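Local coordinates for peptidase M3B, oligoendopeptidase F (Enterococcus faecium, PDB 2QR4), which probably hydrolyses peptide bonds in short peptides as an M3-family zinc metallopeptidase, an oligoendopeptidase F, at residues G27-G32 with V88-P93; V155-D160 with N209-T214; K302-E307 with T408-E413. One frame throughout, in Å; residues are numbered along the deposited sequence.

Interaction 1: residues G27-G32 with V88-P93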
ATOM      1  N   GLY A  27     -28.253  20.265  -1.688  1.00 49.83           N
ATOM      2  CA  GLY A  27     -29.024  21.035  -2.653  1.00 45.28           C
ATOM      3  C   GLY A  27     -29.909  22.128  -2.082  1.00 45.98           C
ATOM      4  O   GLY A  27     -30.713  22.705  -2.814  1.00 42.00           O
ATOM      5  N   THR A  28     -29.755  22.433  -0.793  1.00 38.74           N
ATOM      6  CA  THR A  28     -30.554  23.479  -0.155  1.00 42.77           C
ATOM      7  C   THR A  28     -29.802  24.777   0.097  1.00 47.81           C
ATOM      8  O   THR A  28     -30.412  25.797   0.433  1.00 44.81           O
ATOM      9  CB  THR A  28     -31.107  23.034   1.209  1.00 44.13           C
ATOM     10  OG1 THR A  28     -30.020  22.809   2.111  1.00 42.92           O
ATOM     11  CG2 THR A  28     -31.963  21.777   1.079  1.00 32.81           C
ATOM     12  N   LEU A  29     -28.484  24.747  -0.055  1.00 42.42           N
ATOM     13  CA  LEU A  29     -27.664  25.885   0.354  1.00 46.19           C
ATOM     14  C   LEU A  29     -28.142  27.226  -0.188  1.00 41.39           C
ATOM     15  O   LEU A  29     -28.023  28.240   0.495  1.00 42.61           O
ATOM     16  CB  LEU A  29     -26.182  25.663   0.029  1.00 36.57           C
ATOM     17  CG  LEU A  29     -25.579  24.417   0.682  1.00 47.50           C
ATOM     18  CD1 LEU A  29     -24.052  24.409   0.614  1.00 45.59           C
ATOM     19  CD2 LEU A  29     -26.047  24.309   2.110  1.00 36.30           C
ATOM     20  N   ASP A  30     -28.683  27.228  -1.405  1.00 45.28           N
ATOM     21  CA  ASP A  30     -29.148  28.459  -2.044  1.00 46.74           C
ATOM     22  C   ASP A  30     -30.573  28.859  -1.645  1.00 48.96           C
ATOM     23  O   ASP A  30     -31.119  29.811  -2.196  1.00 54.52           O
ATOM     24  CB  ASP A  30     -29.076  28.334  -3.565  1.00 47.37           C
ATOM     25  CG  ASP A  30     -30.077  27.328  -4.119  1.00 55.50           C
ATOM     26  OD1 ASP A  30     -30.084  27.120  -5.347  1.00 56.65           O
ATOM     27  OD2 ASP A  30     -30.855  26.743  -3.336  1.00 60.45           O
ATOM     28  N   GLN A  31     -31.173  28.135  -0.704  1.00 48.83           N
ATOM     29  CA  GLN A  31     -32.553  28.410  -0.293  1.00 50.30           C
ATOM     30  C   GLN A  31     -32.676  29.523   0.737  1.00 51.59           C
ATOM     31  O   GLN A  31     -33.768  30.035   0.963  1.00 58.16           O
ATOM     32  CB  GLN A  31     -33.219  27.148   0.263  1.00 49.90           C
ATOM     33  CG  GLN A  31     -33.803  26.223  -0.787  1.00 45.82           C
ATOM     34  CD  GLN A  31     -34.257  24.897  -0.203  1.00 52.09           C
ATOM     35  OE1 GLN A  31     -34.226  23.865  -0.878  1.00 56.61           O
ATOM     36  NE2 GLN A  31     -34.673  24.914   1.061  1.00 47.66           N
ATOM     37  N   GLY A  32     -31.566  29.888   1.372  1.00 53.40           N
ATOM     38  CA  GLY A  32     -31.609  30.885   2.437  1.00 46.93           C
ATOM     39  C   GLY A  32     -30.534  30.710   3.495  1.00 52.42           C
ATOM     40  O   GLY A  32     -29.943  29.631   3.625  1.00 50.19           O
ATOM     41  N   VAL A  88     -20.676  13.466   2.721  1.00 41.19           N
ATOM     42  CA  VAL A  88     -20.690  14.873   3.083  1.00 42.00           C
ATOM     43  C   VAL A  88     -19.827  15.670   2.085  1.00 53.07           C
ATOM     44  O   VAL A  88     -19.600  16.880   2.227  1.00 43.58           O
ATOM     45  CB  VAL A  88     -20.212  14.985   4.561  1.00 46.71           C
ATOM     46  CG1 VAL A  88     -18.895  15.758   4.730  1.00 28.12           C
ATOM     47  CG2 VAL A  88     -21.319  15.463   5.461  1.00 43.09           C
ATOM     48  N   SER A  89     -19.379  14.975   1.044  1.00 40.14           N
ATOM     49  CA  SER A  89     -18.482  15.561   0.050  1.00 40.92           C
ATOM     50  C   SER A  89     -19.150  16.559  -0.905  1.00 42.27           C
ATOM     51  O   SER A  89     -18.459  17.281  -1.616  1.00 39.98           O
ATOM     52  CB  SER A  89     -17.790  14.451  -0.761  1.00 44.81           C
ATOM     53  OG  SER A  89     -18.734  13.665  -1.481  1.00 44.59           O
ATOM     54  N   TRP A  90     -20.482  16.595  -0.938  1.00 36.86           N
ATOM     55  CA  TRP A  90     -21.190  17.550  -1.797  1.00 35.23           C
ATOM     56  C   TRP A  90     -21.108  18.967  -1.218  1.00 43.37           C
ATOM     57  O   TRP A  90     -21.345  19.958  -1.912  1.00 50.51           O
ATOM     58  CB  TRP A  90     -22.650  17.145  -1.942  1.00 35.21           C
ATOM     59  CG  TRP A  90     -23.303  16.987  -0.606  1.00 44.41           C
ATOM     60  CD1 TRP A  90     -23.453  15.829   0.102  1.00 39.39           C
ATOM     61  CD2 TRP A  90     -23.868  18.025   0.194  1.00 36.66           C
ATOM     62  NE1 TRP A  90     -24.083  16.078   1.284  1.00 39.77           N
ATOM     63  CE2 TRP A  90     -24.346  17.421   1.375  1.00 44.92           C
ATOM     64  CE3 TRP A  90     -24.026  19.411   0.024  1.00 35.34           C
ATOM     65  CZ2 TRP A  90     -24.955  18.154   2.400  1.00 41.99           C
ATOM     66  CZ3 TRP A  90     -24.633  20.135   1.034  1.00 45.29           C
ATOM     67  CH2 TRP A  90     -25.092  19.504   2.212  1.00 41.43           C
ATOM     68  N   PHE A  91     -20.750  19.042   0.058  1.00 42.27           N
ATOM     69  CA  PHE A  91     -20.889  20.252   0.860  1.00 36.07           C
ATOM     70  C   PHE A  91     -20.088  21.472   0.368  1.00 41.08           C
ATOM     71  O   PHE A  91     -20.673  22.534   0.108  1.00 45.51           O
ATOM     72  CB  PHE A  91     -20.588  19.910   2.324  1.00 40.84           C
ATOM     73  CG  PHE A  91     -20.643  21.078   3.250  1.00 43.72           C
ATOM     74  CD1 PHE A  91     -21.803  21.817   3.387  1.00 50.11           C
ATOM     75  CD2 PHE A  91     -19.541  21.429   3.993  1.00 42.47           C
ATOM     76  CE1 PHE A  91     -21.857  22.899   4.248  1.00 50.39           C
ATOM     77  CE2 PHE A  91     -19.591  22.505   4.860  1.00 51.59           C
ATOM     78  CZ  PHE A  91     -20.750  23.239   4.986  1.00 49.55           C
ATOM     79  N   GLU A  92     -18.770  21.339   0.237  1.00 39.66           N
ATOM     80  CA  GLU A  92     -17.932  22.464  -0.211  1.00 41.60           C
ATOM     81  C   GLU A  92     -18.166  22.889  -1.677  1.00 39.38           C
ATOM     82  O   GLU A  92     -18.209  24.082  -1.989  1.00 33.45           O
ATOM     83  CB  GLU A  92     -16.456  22.162   0.031  1.00 41.61           C
ATOM     84  CG  GLU A  92     -16.127  21.856   1.489  1.00 43.89           C
ATOM     85  CD  GLU A  92     -14.622  21.855   1.779  1.00 48.65           C
ATOM     86  OE1 GLU A  92     -13.807  21.992   0.834  1.00 64.87           O
ATOM     87  OE2 GLU A  92     -14.250  21.720   2.963  1.00 57.02           O
ATOM     88  N   PRO A  93     -18.270  21.915  -2.590  1.00 35.62           N
ATOM     89  CA  PRO A  93     -18.710  22.229  -3.945  1.00 46.19           C
ATOM     90  C   PRO A  93     -20.011  23.023  -3.958  1.00 47.85           C
ATOM     91  O   PRO A  93     -20.131  23.978  -4.727  1.00 50.92           O
ATOM     92  CB  PRO A  93     -18.915  20.846  -4.576  1.00 41.36           C
ATOM     93  CG  PRO A  93     -17.890  19.991  -3.848  1.00 41.65           C
ATOM     94  CD  PRO A  93     -17.916  20.494  -2.434  1.00 38.14           C
TER
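Leu29 and Phe91 bring the two backbones nearest each other, their CA atoms 8.8 Å apart, where the loop before helix 33-63 passes the turn that leads into helix 91-95. There is no hydrogen bond across the gap, and every approach within 4.5 Å is made by one branch of one leucine. CG of Leu29 lies beside the backbone N and anti to the carbonyl carbon (chi1 -58°), and from there CD1 is directed to the Trp90-Phe91 pair. This methyl comes in at the edge of the indole, near its plane, with CD1 of Leu29 4.3 Å from CZ3 of Trp90. CD1 of Leu29 also lies 4.4 Å from CD1 of Phe91, approaching that ring obliquely. The carbonyl O of Phe91 is 3.9 Å from CD1 of Leu29.

The receiving side is built on a type I beta turn from Val88 to Phe91, closed by Phe91 N to Val88 O at 3.3 Å. Here the chain, having run out along helix 33-63 and back along helix 68-87, meets the loop from which that excursion began. In that loop Gln31 N is hydrogen-bonded to Thr28 O at 2.7 Å, and Gly32 then takes the N-cap position of helix 33-63. Within the partner segment, CB of Phe91 sits over one face of the indole. Trp90 NE1 is hydrogen-bonded to Ser22 OG, while Leu29 packs on Ala39 and Phe91 on Ile40 and Val43.

Interaction 2: residues V155-D160 with N209-T214; sequences VLNNAD and NTFAST
The carbonyl O of Val155, one residue before the Leu156 that meets Phe211, is gripped by two backbone N-H groups: Ala159 N at 2.7 Å and Asp160 N at 3.1 Å. This double acceptance marks a wider pi-type turn in the last residues of helix 143-160. Segment 209-214 of helix 208-228 runs at 133° to 155-160, the segment axes 12.0 Å apart, a spacing bridged by side chains alone.

Leu156 does most of the bridging. Its CG is anti to the backbone N (chi1 174°), and CD2 reaches both Thr210 and Phe211. CD2 of Leu156 lies 3.6 Å from CG2 of Thr210, and it makes an off-centre CH-pi contact with Phe211, 4.2 Å from the ring centroid. Thr210 divides its two branches: the methyl meets the leucine, whereas OG1 is hydrogen-bonded to Asp160 of the second subunit. Asp160 of this chain in turn binds Thr210 of the second subunit through OD2, so the buried packing inside one chain borders directly on the dimer interface. At the next residue, the Asn157 amide stands almost perpendicular to the Phe211 ring, 84° between planes; ND2 of Asn157 is hydrogen-bonded to Tyr204 OH and lies 4.2 Å from CZ of Phe211.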
ATOM      1  N   VAL A 155       2.501  -1.572  10.281  1.00 45.50           N
ATOM      2  CA  VAL A 155       2.310  -2.947  10.703  1.00 49.96           C
ATOM      3  C   VAL A 155       3.601  -3.756  10.506  1.00 41.52           C
ATOM      4  O   VAL A 155       4.082  -4.470  11.407  1.00 44.22           O
ATOM      5  CB  VAL A 155       1.141  -3.569   9.917  1.00 49.71           C
ATOM      6  CG1 VAL A 155       1.660  -4.385   8.808  1.00 48.01           C
ATOM      7  CG2 VAL A 155       0.290  -4.416  10.814  1.00 63.56           C
ATOM      8  N   LEU A 156       4.189  -3.610   9.336  1.00 37.77           N
ATOM      9  CA  LEU A 156       5.467  -4.235   9.077  1.00 37.90           C
ATOM     10  C   LEU A 156       6.524  -3.737  10.081  1.00 41.39           C
ATOM     11  O   LEU A 156       7.264  -4.537  10.660  1.00 52.66           O
ATOM     12  CB  LEU A 156       5.894  -3.939   7.639  1.00 33.61           C
ATOM     13  CG  LEU A 156       7.287  -4.380   7.204  1.00 41.84           C
ATOM     14  CD1 LEU A 156       7.475  -5.902   7.366  1.00 37.64           C
ATOM     15  CD2 LEU A 156       7.487  -3.966   5.769  1.00 39.88           C
ATOM     16  N   ASN A 157       6.586  -2.424  10.297  1.00 40.07           N
ATOM     17  CA  ASN A 157       7.627  -1.839  11.146  1.00 42.95           C
ATOM     18  C   ASN A 157       7.441  -2.197  12.614  1.00 42.90           C
ATOM     19  O   ASN A 157       8.398  -2.507  13.310  1.00 44.11           O
ATOM     20  CB  ASN A 157       7.684  -0.309  10.996  1.00 45.46           C
ATOM     21  CG  ASN A 157       8.990   0.287  11.535  1.00 48.50           C
ATOM     22  OD1 ASN A 157       8.993   1.302  12.236  1.00 52.01           O
ATOM     23  ND2 ASN A 157      10.099  -0.343  11.202  1.00 38.10           N
ATOM     24  N   ASN A 158       6.200  -2.184  13.080  1.00 42.15           N
ATOM     25  CA  ASN A 158       5.954  -2.376  14.504  1.00 46.96           C
ATOM     26  C   ASN A 158       5.478  -3.741  14.916  1.00 42.62           C
ATOM     27  O   ASN A 158       5.586  -4.092  16.078  1.00 52.12           O
ATOM     28  CB  ASN A 158       4.985  -1.320  15.037  1.00 48.30           C
ATOM     29  CG  ASN A 158       5.484   0.087  14.791  1.00 62.02           C
ATOM     30  OD1 ASN A 158       6.564   0.465  15.251  1.00 70.37           O
ATOM     31  ND2 ASN A 158       4.710   0.864  14.049  1.00 59.47           N
ATOM     32  N   ALA A 159       4.936  -4.523  13.992  1.00 49.98           N
ATOM     33  CA  ALA A 159       4.382  -5.809  14.407  1.00 44.07           C
ATOM     34  C   ALA A 159       5.146  -7.026  13.860  1.00 53.51           C
ATOM     35  O   ALA A 159       5.371  -7.993  14.594  1.00 52.42           O
ATOM     36  CB  ALA A 159       2.913  -5.883  14.041  1.00 46.45           C
ATOM     37  N   ASP A 160       5.547  -6.977  12.586  1.00 47.89           N
ATOM     38  CA  ASP A 160       6.165  -8.147  11.925  1.00 44.49           C
ATOM     39  C   ASP A 160       7.709  -8.225  11.942  1.00 41.71           C
ATOM     40  O   ASP A 160       8.256  -9.306  12.131  1.00 41.31           O
ATOM     41  CB  ASP A 160       5.631  -8.346  10.496  1.00 44.24           C
ATOM     42  CG  ASP A 160       4.124  -8.671  10.454  1.00 58.04           C
ATOM     43  OD1 ASP A 160       3.507  -8.929  11.515  1.00 51.30           O
ATOM     44  OD2 ASP A 160       3.558  -8.665   9.339  1.00 52.45           O
ATOM     45  N   ASN A 209      13.410  -2.591  -0.262  1.00 33.27           N
ATOM     46  CA  ASN A 209      12.521  -2.598  -1.415  1.00 40.93           C
ATOM     47  C   ASN A 209      11.046  -2.477  -0.993  1.00 43.14           C
ATOM     48  O   ASN A 209      10.271  -1.753  -1.608  1.00 53.53           O
ATOM     49  CB  ASN A 209      12.714  -3.878  -2.231  1.00 34.11           C
ATOM     50  CG  ASN A 209      14.135  -4.050  -2.750  1.00 36.34           C
ATOM     51  OD1 ASN A 209      14.759  -5.077  -2.520  1.00 45.05           O
ATOM     52  ND2 ASN A 209      14.636  -3.061  -3.471  1.00 34.54           N
ATOM     53  N   THR A 210      10.665  -3.182   0.065  1.00 43.17           N
ATOM     54  CA  THR A 210       9.297  -3.120   0.572  1.00 38.35           C
ATOM     55  C   THR A 210       8.937  -1.721   1.076  1.00 40.51           C
ATOM     56  O   THR A 210       7.902  -1.159   0.709  1.00 51.07           O
ATOM     57  CB  THR A 210       9.095  -4.152   1.682  1.00 42.92           C
ATOM     58  OG1 THR A 210       9.406  -5.443   1.156  1.00 41.38           O
ATOM     59  CG2 THR A 210       7.647  -4.137   2.199  1.00 32.91           C
ATOM     60  N   PHE A 211       9.812  -1.155   1.896  1.00 37.69           N
ATOM     61  CA  PHE A 211       9.652   0.210   2.375  1.00 39.30           C
ATOM     62  C   PHE A 211       9.672   1.270   1.266  1.00 41.52           C
ATOM     63  O   PHE A 211       8.912   2.236   1.319  1.00 44.12           O
ATOM     64  CB  PHE A 211      10.718   0.514   3.409  1.00 38.61           C
ATOM     65  CG  PHE A 211      10.507  -0.183   4.720  1.00 41.12           C
ATOM     66  CD1 PHE A 211       9.318  -0.026   5.421  1.00 46.00           C
ATOM     67  CD2 PHE A 211      11.500  -0.974   5.265  1.00 41.56           C
ATOM     68  CE1 PHE A 211       9.126  -0.641   6.648  1.00 36.28           C
ATOM     69  CE2 PHE A 211      11.305  -1.603   6.490  1.00 41.78           C
ATOM     70  CZ  PHE A 211      10.115  -1.433   7.175  1.00 39.62           C
ATOM     71  N   ALA A 212      10.514   1.089   0.252  1.00 40.69           N
ATOM     72  CA  ALA A 212      10.512   2.014  -0.884  1.00 41.40           C
ATOM     73  C   ALA A 212       9.141   1.989  -1.547  1.00 43.19           C
ATOM     74  O   ALA A 212       8.599   3.017  -1.933  1.00 44.94           O
ATOM     75  CB  ALA A 212      11.581   1.627  -1.895  1.00 35.61           C
ATOM     76  N   SER A 213       8.604   0.788  -1.682  1.00 36.96           N
ATOM     77  CA  SER A 213       7.301   0.573  -2.253  1.00 42.60           C
ATOM     78  C   SER A 213       6.226   1.265  -1.411  1.00 41.24           C
ATOM     79  O   SER A 213       5.412   2.014  -1.944  1.00 44.07           O
ATOM     80  CB  SER A 213       7.036  -0.936  -2.374  1.00 40.51           C
ATOM     81  OG  SER A 213       5.730  -1.195  -2.869  1.00 44.92           O
ATOM     82  N   THR A 214       6.225   1.039  -0.100  1.00 38.39           N
ATOM     83  CA  THR A 214       5.185   1.667   0.761  1.00 43.90           C
ATOM     84  C   THR A 214       5.321   3.183   0.784  1.00 42.80           C
ATOM     85  O   THR A 214       4.335   3.897   0.655  1.00 48.05           O
ATOM     86  CB  THR A 214       5.151   1.109   2.219  1.00 39.67           C
ATOM     87  OG1 THR A 214       6.467   1.139   2.799  1.00 47.23           O
ATOM     88  CG2 THR A 214       4.645  -0.330   2.229  1.00 32.38           C
TER

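Interaction 3: residues K302-E307 with T408-E413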
ATOM      1  N   LYS A 302      12.204  24.009  42.226  1.00 59.27           N
ATOM      2  CA  LYS A 302      11.148  25.002  42.044  1.00 56.09           C
ATOM      3  C   LYS A 302      11.681  26.434  42.151  1.00 52.68           C
ATOM      4  O   LYS A 302      11.403  27.270  41.291  1.00 44.12           O
ATOM      5  CB  LYS A 302      10.015  24.767  43.052  1.00 46.57           C
ATOM      6  N   GLU A 303      12.447  26.707  43.206  1.00 50.43           N
ATOM      7  CA  GLU A 303      13.045  28.027  43.399  1.00 44.05           C
ATOM      8  C   GLU A 303      13.822  28.462  42.158  1.00 44.42           C
ATOM      9  O   GLU A 303      13.551  29.519  41.593  1.00 43.81           O
ATOM     10  CB  GLU A 303      13.941  28.054  44.639  1.00 38.32           C
ATOM     11  CG  GLU A 303      13.173  28.042  45.962  1.00 46.83           C
ATOM     12  N   LYS A 304      14.769  27.635  41.726  1.00 39.59           N
ATOM     13  CA  LYS A 304      15.568  27.944  40.542  1.00 40.66           C
ATOM     14  C   LYS A 304      14.702  28.111  39.288  1.00 45.58           C
ATOM     15  O   LYS A 304      15.024  28.901  38.391  1.00 35.70           O
ATOM     16  CB  LYS A 304      16.637  26.872  40.319  1.00 35.91           C
ATOM     17  CG  LYS A 304      17.572  27.186  39.171  1.00 38.40           C
ATOM     18  CD  LYS A 304      19.009  26.904  39.554  1.00 42.95           C
ATOM     19  CE  LYS A 304      19.395  27.664  40.810  1.00 42.10           C
ATOM     20  NZ  LYS A 304      20.809  27.407  41.182  1.00 42.92           N
ATOM     21  N   ALA A 305      13.596  27.371  39.240  1.00 49.03           N
ATOM     22  CA  ALA A 305      12.647  27.473  38.137  1.00 46.44           C
ATOM     23  C   ALA A 305      12.011  28.858  38.093  1.00 46.97           C
ATOM     24  O   ALA A 305      12.074  29.552  37.075  1.00 51.92           O
ATOM     25  CB  ALA A 305      11.574  26.400  38.263  1.00 44.27           C
ATOM     26  N   LEU A 306      11.411  29.261  39.208  1.00 44.70           N
ATOM     27  CA  LEU A 306      10.717  30.543  39.280  1.00 50.00           C
ATOM     28  C   LEU A 306      11.700  31.694  39.119  1.00 44.89           C
ATOM     29  O   LEU A 306      11.329  32.791  38.696  1.00 47.24           O
ATOM     30  CB  LEU A 306       9.952  30.696  40.606  1.00 46.67           C
ATOM     31  CG  LEU A 306       8.906  29.654  41.019  1.00 45.15           C
ATOM     32  CD1 LEU A 306       8.157  30.148  42.245  1.00 47.11           C
ATOM     33  CD2 LEU A 306       7.936  29.340  39.889  1.00 45.96           C
ATOM     34  N   GLU A 307      12.955  31.442  39.468  1.00 35.04           N
ATOM     35  CA  GLU A 307      13.949  32.489  39.410  1.00 33.63           C
ATOM     36  C   GLU A 307      14.373  32.709  37.969  1.00 32.13           C
ATOM     37  O   GLU A 307      14.485  33.848  37.517  1.00 27.63           O
ATOM     38  CB  GLU A 307      15.148  32.153  40.287  1.00 30.30           C
ATOM     39  CG  GLU A 307      15.893  33.385  40.751  1.00 49.18           C
ATOM     40  CD  GLU A 307      16.964  33.062  41.763  1.00 59.01           C
ATOM     41  OE1 GLU A 307      17.457  31.911  41.750  1.00 65.86           O
ATOM     42  OE2 GLU A 307      17.311  33.955  42.568  1.00 60.43           O
ATOM     43  N   THR A 408      18.192  27.882  30.183  1.00 35.81           N
ATOM     44  CA  THR A 408      19.572  27.730  29.721  1.00 37.61           C
ATOM     45  C   THR A 408      20.373  29.015  29.890  1.00 40.66           C
ATOM     46  O   THR A 408      21.462  29.009  30.458  1.00 45.66           O
ATOM     47  CB  THR A 408      19.639  27.332  28.258  1.00 36.88           C
ATOM     48  OG1 THR A 408      19.015  26.054  28.087  1.00 41.58           O
ATOM     49  CG2 THR A 408      21.096  27.276  27.799  1.00 32.72           C
ATOM     50  N   GLU A 409      19.834  30.122  29.397  1.00 35.56           N
ATOM     51  CA  GLU A 409      20.520  31.391  29.534  1.00 33.05           C
ATOM     52  C   GLU A 409      20.740  31.709  30.998  1.00 40.40           C
ATOM     53  O   GLU A 409      21.827  32.143  31.388  1.00 47.15           O
ATOM     54  CB  GLU A 409      19.734  32.525  28.863  1.00 43.83           C
ATOM     55  CG  GLU A 409      20.383  33.909  29.007  1.00 39.18           C
ATOM     56  CD  GLU A 409      21.756  33.977  28.345  1.00 48.84           C
ATOM     57  OE1 GLU A 409      21.985  33.241  27.368  1.00 36.91           O
ATOM     58  OE2 GLU A 409      22.610  34.764  28.797  1.00 49.57           O
ATOM     59  N   TYR A 410      19.711  31.507  31.817  1.00 41.14           N
ATOM     60  CA  TYR A 410      19.837  31.823  33.243  1.00 40.53           C
ATOM     61  C   TYR A 410      20.987  31.045  33.897  1.00 40.40           C
ATOM     62  O   TYR A 410      21.749  31.608  34.682  1.00 41.40           O
ATOM     63  CB  TYR A 410      18.524  31.570  33.994  1.00 42.87           C
ATOM     64  CG  TYR A 410      18.661  31.746  35.482  1.00 42.56           C
ATOM     65  CD1 TYR A 410      18.811  33.006  36.033  1.00 43.82           C
ATOM     66  CD2 TYR A 410      18.665  30.653  36.336  1.00 40.11           C
ATOM     67  CE1 TYR A 410      18.954  33.173  37.387  1.00 37.36           C
ATOM     68  CE2 TYR A 410      18.810  30.811  37.684  1.00 32.12           C
ATOM     69  CZ  TYR A 410      18.959  32.074  38.210  1.00 41.65           C
ATOM     70  OH  TYR A 410      19.100  32.250  39.574  1.00 49.42           O
ATOM     71  N   LEU A 411      21.097  29.757  33.574  1.00 34.89           N
ATOM     72  CA  LEU A 411      22.148  28.896  34.116  1.00 37.09           C
ATOM     73  C   LEU A 411      23.527  29.412  33.699  1.00 38.02           C
ATOM     74  O   LEU A 411      24.431  29.523  34.520  1.00 46.39           O
ATOM     75  CB  LEU A 411      21.952  27.431  33.650  1.00 31.61           C
ATOM     76  CG  LEU A 411      20.783  26.642  34.272  1.00 37.56           C
ATOM     77  CD1 LEU A 411      20.600  25.260  33.647  1.00 31.05           C
ATOM     78  CD2 LEU A 411      20.924  26.515  35.788  1.00 36.58           C
ATOM     79  N   LEU A 412      23.667  29.735  32.417  1.00 41.21           N
ATOM     80  CA  LEU A 412      24.922  30.232  31.844  1.00 38.95           C
ATOM     81  C   LEU A 412      25.316  31.597  32.393  1.00 41.77           C
ATOM     82  O   LEU A 412      26.482  31.998  32.302  1.00 36.92           O
ATOM     83  CB  LEU A 412      24.817  30.295  30.317  1.00 39.27           C
ATOM     84  CG  LEU A 412      25.282  29.118  29.425  1.00 44.33           C
ATOM     85  CD1 LEU A 412      25.464  27.794  30.135  1.00 41.42           C
ATOM     86  CD2 LEU A 412      24.420  28.955  28.187  1.00 41.66           C
ATOM     87  N   GLU A 413      24.357  32.322  32.966  1.00 39.67           N
ATOM     88  CA  GLU A 413      24.701  33.597  33.592  1.00 44.38           C
ATOM     89  C   GLU A 413      24.989  33.448  35.081  1.00 36.50           C
ATOM     90  O   GLU A 413      25.418  34.401  35.711  1.00 39.91           O
ATOM     91  CB  GLU A 413      23.619  34.660  33.369  1.00 34.72           C
ATOM     92  CG  GLU A 413      23.269  34.904  31.907  1.00 46.49           C
ATOM     93  CD  GLU A 413      22.199  35.987  31.721  1.00 49.77           C
ATOM     94  OE1 GLU A 413      21.833  36.286  30.565  1.00 55.39           O
ATOM     95  OE2 GLU A 413      21.726  36.543  32.729  1.00 51.76           O
TER
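Tyr410 reaches out from segment 408-413 of helix 394-414 to meet Lys304 and Glu307, one helical turn apart on the other helix. A chi1 of 174° swings the phenol off its helix, trans to its own amide nitrogen, and across the space between two segments whose axes come within 10.7 Å and run at 104°. The two partners approach the ring differently. Lys304 meets it with the aliphatic part of its chain: CG of Lys304 comes in at the ring edge, near the plane, 4.1 Å from CE2 of Tyr410, and the side chains cross at about a right angle. A bend at chi2 then brings CD of Lys304 to 4.2 Å from CD2 of Leu411, so a single lysine chain touches consecutive residues of the opposing helix.

Glu307 engages the phenol end instead. Its chain is extended beyond CG, and OE1 of Glu307 accepts a weak hydrogen bond from Tyr410 OH at 2.7 Å, with the carboxylate turned 43° from the ring plane.

Behind this partly exposed layer, the buried Leu411 rests on Leu361 and Phe365 of helix 361-379, which carries the HEMGH sequence, the HExxH zinc-binding motif of the family. In a separate contact, Leu306 touches Met371 within that motif. On its other flanks helix 394-414 meets helix 418-454 through Leu412 and helix 557-579 through a Glu409-Arg569 salt bridge.

How the interactions relate
The three contacts illustrate how a largely helical chain is joined at separate points, each tying together segments distant in sequence. They follow one another along the chain without overlap. Interaction 1 lies about 41 Å from interaction 2 and about 56 Å from interaction 3, centre to centre; interactions 2 and 3 are about 45 Å apart, with about 31 Å between their nearest atoms. Interaction 3 sits across the chain's centre from both others. Only interaction 2 touches the second subunit. Interaction 3 packs directly on helix 361-379, bearer of the HExxH sequence, and thus borders the helix probably central to catalysis.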